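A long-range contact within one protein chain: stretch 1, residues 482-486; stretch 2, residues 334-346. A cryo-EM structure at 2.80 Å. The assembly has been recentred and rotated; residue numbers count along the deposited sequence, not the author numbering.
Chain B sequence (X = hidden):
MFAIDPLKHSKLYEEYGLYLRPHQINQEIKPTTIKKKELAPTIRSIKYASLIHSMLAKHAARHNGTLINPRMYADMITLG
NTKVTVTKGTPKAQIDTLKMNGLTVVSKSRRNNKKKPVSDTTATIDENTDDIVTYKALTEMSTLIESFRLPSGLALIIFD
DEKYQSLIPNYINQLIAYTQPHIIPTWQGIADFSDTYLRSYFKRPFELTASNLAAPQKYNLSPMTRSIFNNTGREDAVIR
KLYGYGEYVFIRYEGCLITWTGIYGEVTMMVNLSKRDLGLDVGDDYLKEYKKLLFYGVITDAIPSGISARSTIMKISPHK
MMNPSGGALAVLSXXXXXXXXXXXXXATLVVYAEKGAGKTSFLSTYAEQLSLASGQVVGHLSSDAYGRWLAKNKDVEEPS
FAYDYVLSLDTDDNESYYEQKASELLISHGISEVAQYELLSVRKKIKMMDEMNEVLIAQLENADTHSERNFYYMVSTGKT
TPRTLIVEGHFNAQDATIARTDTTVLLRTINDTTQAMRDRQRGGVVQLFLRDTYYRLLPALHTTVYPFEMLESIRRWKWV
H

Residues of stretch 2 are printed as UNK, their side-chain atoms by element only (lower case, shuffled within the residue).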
# COMPACT_ATOMS: atom_id res chain seq x y z
N PRO B 482 20.87 27.58 16.08
CA PRO B 482 21.44 26.38 16.70
C PRO B 482 20.91 25.10 16.07
O PRO B 482 19.87 25.08 15.41
CB PRO B 482 21.02 26.50 18.16
CG PRO B 482 20.81 27.93 18.36
CD PRO B 482 20.24 28.44 17.08
N ARG B 483 21.66 24.03 16.29
CA ARG B 483 21.34 22.75 15.66
C ARG B 483 20.09 22.12 16.26
O ARG B 483 19.22 21.62 15.53
CB ARG B 483 22.53 21.80 15.80
CG ARG B 483 22.25 20.44 15.26
CD ARG B 483 23.40 19.49 15.44
NE ARG B 483 23.02 18.17 14.97
CZ ARG B 483 22.45 17.25 15.74
NH1 ARG B 483 22.21 17.51 17.01
NH2 ARG B 483 22.13 16.07 15.24
N THR B 484 19.97 22.14 17.58
CA THR B 484 18.84 21.54 18.27
C THR B 484 17.90 22.65 18.72
O THR B 484 18.28 23.51 19.51
CB THR B 484 19.30 20.71 19.47
OG1 THR B 484 19.97 21.56 20.40
CG2 THR B 484 20.27 19.64 19.02
N LEU B 485 16.67 22.63 18.21
CA LEU B 485 15.64 23.59 18.56
C LEU B 485 14.53 22.94 19.36
O LEU B 485 14.24 21.75 19.21
CB LEU B 485 15.02 24.24 17.32
CG LEU B 485 15.81 25.24 16.49
CD1 LEU B 485 15.02 25.59 15.25
CD2 LEU B 485 16.09 26.48 17.31
N ILE B 486 13.90 23.74 20.21
CA ILE B 486 12.69 23.36 20.92
C ILE B 486 11.66 24.43 20.62
O ILE B 486 11.81 25.58 21.03
CB ILE B 486 12.91 23.22 22.43
CG1 ILE B 486 13.85 22.05 22.72
CG2 ILE B 486 11.59 23.02 23.14
CD1 ILE B 486 14.32 22.02 24.13
N UNK B 334 13.44 9.01 21.49
CA UNK B 334 13.57 9.19 20.05
C UNK B 334 14.14 10.56 19.72
O UNK B 334 15.04 10.70 18.88
c UNK B 334 12.20 8.99 19.40
c UNK B 334 12.18 8.90 17.90
c UNK B 334 10.71 8.48 15.93
n UNK B 334 9.31 8.26 15.47
c UNK B 334 10.77 8.62 17.43
N UNK B 335 13.67 11.59 20.43
CA UNK B 335 14.25 12.92 20.28
C UNK B 335 15.70 12.98 20.74
O UNK B 335 16.53 13.65 20.11
c UNK B 335 14.07 15.32 21.06
c UNK B 335 13.43 13.96 21.03
c UNK B 335 15.05 17.13 22.30
c UNK B 335 15.22 17.83 21.14
c UNK B 335 14.24 16.05 19.90
c UNK B 335 14.83 17.29 19.94
c UNK B 335 14.47 15.88 22.27
N UNK B 336 16.04 12.29 21.83
CA UNK B 336 17.42 12.33 22.31
C UNK B 336 18.37 11.58 21.39
O UNK B 336 19.53 11.97 21.25
c UNK B 336 16.99 12.01 26.14
c UNK B 336 17.51 11.78 23.73
c UNK B 336 17.32 14.05 24.74
c UNK B 336 16.81 12.63 24.78
N UNK B 337 17.88 10.51 20.75
CA UNK B 337 18.64 9.85 19.70
C UNK B 337 18.87 10.77 18.52
O UNK B 337 19.95 10.75 17.91
c UNK B 337 18.55 7.83 18.11
c UNK B 337 19.93 7.28 18.42
o UNK B 337 20.76 7.23 17.49
o UNK B 337 20.19 6.93 19.58
c UNK B 337 17.92 8.57 19.27
N UNK B 338 17.88 11.60 18.18
CA UNK B 338 18.11 12.59 17.12
C UNK B 338 19.09 13.68 17.55
O UNK B 338 19.81 14.23 16.72
c UNK B 338 16.79 13.20 16.68
N UNK B 339 19.11 14.02 18.84
CA UNK B 339 20.04 15.03 19.35
C UNK B 339 21.48 14.52 19.29
O UNK B 339 22.39 15.25 18.89
c UNK B 339 20.72 16.26 21.45
c UNK B 339 19.64 15.44 20.78
c UNK B 339 18.40 16.27 20.73
N UNK B 340 21.69 13.25 19.64
CA UNK B 340 23.05 12.72 19.71
C UNK B 340 23.64 12.47 18.33
O UNK B 340 24.79 12.83 18.07
c UNK B 340 23.05 11.45 20.58
c UNK B 340 24.37 10.72 20.49
c UNK B 340 22.80 11.83 22.02
N UNK B 341 22.85 11.92 17.40
CA UNK B 341 23.41 11.28 16.21
C UNK B 341 23.96 12.29 15.21
O UNK B 341 23.41 13.38 15.02
c UNK B 341 22.35 10.44 15.52
o UNK B 341 21.39 11.26 14.88
N UNK B 342 25.07 11.92 14.57
CA UNK B 342 25.76 12.75 13.60
C UNK B 342 25.19 12.63 12.20
O UNK B 342 25.63 13.37 11.31
c UNK B 342 27.25 12.38 13.56
o UNK B 342 27.39 10.99 13.24
c UNK B 342 27.90 12.65 14.90
N UNK B 343 24.24 11.74 11.97
CA UNK B 343 23.61 11.59 10.67
C UNK B 343 22.45 12.55 10.48
O UNK B 343 21.95 12.70 9.37
c UNK B 343 22.93 9.75 9.06
c UNK B 343 23.12 10.15 10.50
n UNK B 343 22.33 8.60 8.84
o UNK B 343 23.30 10.49 8.15
N UNK B 344 22.02 13.21 11.55
CA UNK B 344 20.91 14.15 11.51
C UNK B 344 21.47 15.56 11.54
O UNK B 344 22.27 15.90 12.42
c UNK B 344 19.28 12.56 12.55
c UNK B 344 18.93 14.99 12.78
c UNK B 344 19.96 13.91 12.70
N UNK B 345 21.09 16.38 10.56
CA UNK B 345 21.61 17.74 10.50
C UNK B 345 20.89 18.64 11.50
O UNK B 345 21.53 19.33 12.29
c UNK B 345 22.49 17.51 8.17
c UNK B 345 22.37 17.83 6.71
c UNK B 345 21.90 19.76 9.05
c UNK B 345 21.54 18.29 9.07
N UNK B 346 19.56 18.63 11.50
CA UNK B 346 18.78 19.44 12.43
C UNK B 346 17.80 18.57 13.20
O UNK B 346 17.10 17.74 12.60
o UNK B 346 18.82 21.66 9.77
c UNK B 346 18.90 21.51 10.98
c UNK B 346 18.01 20.54 11.70
n UNK B 346 19.78 22.16 11.72

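Position 334 lies in a helix that begins earlier in the chain. Its side chain is four carbons in a row ending in nitrogen, extended and out of reach of stretch 1, with the nitrogen hydrogen-bonded elsewhere in the structure: K334. At position 335 one carbon leads to a six-carbon ring without heteroatoms. The CA-to-CB bond points sideways, but the ring end comes nearer, and its far carbon lies 4.5 Å from the backbone O of L485; this is F335, and that atom is CZ. Position 336 has four carbons forked at the second, out of reach of stretch 1, which identifies L336. Position 337, three carbons with two oxygens on the last, is also out of reach and exposed: E337.

A single carbon at position 338 gives A338. Its CB makes no close contact with stretch 1, and the contribution comes instead from the backbone, A338 O lying 3.3 Å from R483 NH2. Position 339 has three carbons, branched at CB. One branch carbon lies 4.2 Å from T484 CG2, a plain van der Waals contact between buried side chains; the residue is V339, and the branch is CG1. Position 340 has the same three-carbon fork, but its CA-to-CB bond points away from stretch 1 and the residue is exposed: V340.

Position 341 carries one carbon and one oxygen, as in S341. It is the first residue to leave helical phi/psi, and S341 OG makes a weak hydrogen bond of 3.4 Å back to E337 O. Position 342, with CB bearing one oxygen and one carbon, is T342, its CA-to-CB bond directed away from stretch 1. Position 343 has two carbons; its CA-to-CB bond also points away, and the residue is exposed. The oxygen and nitrogen on the second carbon make it N343.

Position 344 is again a three-carbon fork at CB, now buried, with CB 4.0 Å from R483 NH2: V344. Position 345 has four carbons forked at the first, one arm two carbons long, and is I345. Its CA-to-CB bond points away from stretch 1, while I345 O sits 3.3 Å from R483 CG. Position 346 has two carbons, the second bearing oxygen and nitrogen, hence N346. The CA atoms of R483 and N346, 5.3 Å apart, are the nearest CA pair across the stretches, and R483 O lies 3.8 Å from N346 CA.

The contact is built around R483, whose side chain is extended through chi3 and carries its guanidinium to carbonyl groups at the helix end and in the loop after it. A338 O and V339 O, near the helix end, lack the next turn of amides to bond to, and the arginine supplies donors. R483 NH1 donates a hydrogen bond to V339 O at 2.9 Å; R483 NH2 donates one to V344 O at 2.8 Å, with a favourable angle of 162°, and a weak one to A338 O at 3.3 Å. S341 O is 3.0 Å from R483 NH2, but the angle is too poor for a hydrogen bond. One side chain thereby ties the helix end to the following loop, while T484 and V339 add apolar packing beside it.

Stretch 2, residues 334-346: KFLEAVVSTNVIN
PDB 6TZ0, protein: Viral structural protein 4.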